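Local structure of glycerol Dehydrogenase (Unidentified, 5XN8) at residues A[118-123]-A[169-174]. The protein catalyses the NAD-dependent oxidation of glycerol to dihydroxyacetone, letting microorganisms use glycerol as a carbon source under anaerobic conditions. Residues are numbered along the deposited sequence; the frame is centred on the assembly and turned at random.
Sequences ASTDAP and MGDALS. With ZN (zinc ion), chain E.
D171 of helix 162-185 reaches across to T120 and D121, joining the metal site of this iron-containing alcohol dehydrogenase fold to the loop that follows strand 111-115 of its parallel sheet. Along the helix, M169 comes first and turns its side chain away from the loop, packing instead on I233 and N237 of helix 228-247 and on L210 of helix 197-223. Two residues on, D171 makes all the close approaches to the loop. With CG anti to the backbone N (chi1 -165°), its carboxylate extends off the helix and divides its work between two oxygens. D171 OD1 binds the zinc ion at 2.1 Å, and H254 and H271 complete the protein ligands of a site that also holds a water. D171 OD2 faces the loop and is met nearly head-on by the backbone N of D121, 3.2 Å away, in a bond bent to 142° at the hydrogen. The hydroxyl OG1 of T120 adds a weak bond to the same D171 OD2 at 3.3 Å. The D121 N-H, helped weakly by the T120 hydroxyl, therefore holds the second oxygen while the metal holds the first, which should fix the rotation of the carboxylate. T120 OG1 is itself tied down, accepting from the N of A122 in an ST turn. Farther along, A172 lies against helices 228-247 and 197-223. From the loop, D121, a probable glycerol ligand as in a close relative, crosses D171 at about a right angle, the two carboxylate planes 68° apart. D121 OD2 is hydrogen-bonded to S241 OG, whereas D121 OD1 stops 3.7 Å from the zinc ion and only 2.9 Å from D171 OD2, two acceptors with no hydrogen bond between them.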
loop_
_atom_site.group_PDB
_atom_site.type_symbol
_atom_site.label_atom_id
_atom_site.label_comp_id
_atom_site.label_asym_id
_atom_site.label_seq_id
_atom_site.Cartn_x
_atom_site.Cartn_y
_atom_site.Cartn_z
ATOM N N ALA A 118 -8.641 -14.974 36.464
ATOM C CA ALA A 118 -7.603 -14.341 35.615
ATOM C C ALA A 118 -7.757 -12.822 35.595
ATOM O O ALA A 118 -7.970 -12.219 34.540
ATOM C CB ALA A 118 -7.673 -14.895 34.197
ATOM N N SER A 119 -7.646 -12.213 36.770
ATOM C CA SER A 119 -7.996 -10.794 36.970
ATOM C C SER A 119 -6.824 -9.843 37.223
ATOM O O SER A 119 -7.020 -8.629 37.254
ATOM C CB SER A 119 -8.988 -10.682 38.126
ATOM O OG SER A 119 -8.428 -11.209 39.316
ATOM N N THR A 120 -5.626 -10.394 37.425
ATOM C CA THR A 120 -4.403 -9.623 37.618
ATOM C C THR A 120 -3.238 -10.360 36.970
ATOM O O THR A 120 -3.376 -11.523 36.573
ATOM C CB THR A 120 -4.083 -9.385 39.115
ATOM O OG1 THR A 120 -2.900 -8.592 39.224
ATOM C CG2 THR A 120 -3.952 -10.710 39.904
ATOM N N ASP A 121 -2.101 -9.670 36.864
ATOM C CA ASP A 121 -0.853 -10.249 36.349
ATOM C C ASP A 121 0.161 -10.527 37.474
ATOM O O ASP A 121 1.337 -10.807 37.209
ATOM C CB ASP A 121 -0.261 -9.365 35.234
ATOM C CG ASP A 121 0.057 -7.941 35.686
ATOM O OD1 ASP A 121 -0.206 -7.591 36.861
ATOM O OD2 ASP A 121 0.575 -7.168 34.831
ATOM N N ALA A 122 -0.325 -10.484 38.722
ATOM C CA ALA A 122 0.460 -10.807 39.899
ATOM C C ALA A 122 0.972 -12.256 39.973
ATOM O O ALA A 122 2.096 -12.453 40.418
ATOM C CB ALA A 122 -0.330 -10.477 41.165
ATOM N N PRO A 123 0.159 -13.264 39.560
ATOM C CA PRO A 123 0.537 -14.670 39.796
ATOM C C PRO A 123 1.972 -15.094 39.420
ATOM O O PRO A 123 2.568 -15.875 40.159
ATOM C CB PRO A 123 -0.480 -15.445 38.957
ATOM C CG PRO A 123 -1.699 -14.593 38.981
ATOM C CD PRO A 123 -1.209 -13.170 39.005
ATOM N N MET A 169 -8.094 -7.897 31.789
ATOM C CA MET A 169 -7.734 -7.259 30.514
ATOM C C MET A 169 -7.395 -5.774 30.677
ATOM O O MET A 169 -6.575 -5.234 29.933
ATOM C CB MET A 169 -8.847 -7.453 29.482
ATOM C CG MET A 169 -9.001 -8.891 29.026
ATOM S SD MET A 169 -10.166 -9.073 27.655
ATOM C CE MET A 169 -11.713 -8.745 28.503
ATOM N N GLY A 170 -8.022 -5.126 31.650
ATOM C CA GLY A 170 -7.699 -3.747 32.012
ATOM C C GLY A 170 -6.316 -3.598 32.606
ATOM O O GLY A 170 -5.638 -2.615 32.342
ATOM N N ASP A 171 -5.909 -4.571 33.421
ATOM C CA ASP A 171 -4.567 -4.604 34.022
ATOM C C ASP A 171 -3.509 -4.890 32.963
ATOM O O ASP A 171 -2.393 -4.358 33.017
ATOM C CB ASP A 171 -4.526 -5.679 35.125
ATOM C CG ASP A 171 -3.319 -5.565 36.053
ATOM O OD1 ASP A 171 -2.808 -4.460 36.321
ATOM O OD2 ASP A 171 -2.891 -6.618 36.565
ATOM N N ALA A 172 -3.876 -5.724 31.998
ATOM C CA ALA A 172 -2.977 -6.157 30.931
ATOM C C ALA A 172 -2.797 -5.109 29.835
ATOM O O ALA A 172 -1.709 -4.998 29.258
ATOM C CB ALA A 172 -3.486 -7.462 30.334
ATOM N N LEU A 173 -3.859 -4.357 29.548
ATOM C CA LEU A 173 -3.838 -3.237 28.587
ATOM C C LEU A 173 -2.772 -2.186 28.898
ATOM O O LEU A 173 -2.234 -1.563 27.989
ATOM C CB LEU A 173 -5.229 -2.566 28.550
ATOM C CG LEU A 173 -5.476 -1.309 27.704
ATOM C CD1 LEU A 173 -5.924 -1.640 26.295
ATOM C CD2 LEU A 173 -6.507 -0.423 28.374
ATOM N N SER A 174 -2.464 -1.992 30.173
ATOM C CA SER A 174 -1.418 -1.053 30.591
ATOM C C SER A 174 0.012 -1.505 30.324
ATOM O O SER A 174 0.932 -0.699 30.424
ATOM C CB SER A 174 -1.507 -0.835 32.092
ATOM O OG SER A 174 -1.003 -1.976 32.776
HETATM ZN ZN ZN E . -1.515 -4.283 37.945
HETATM O O HOH W 1 -0.086 -4.068 39.523
#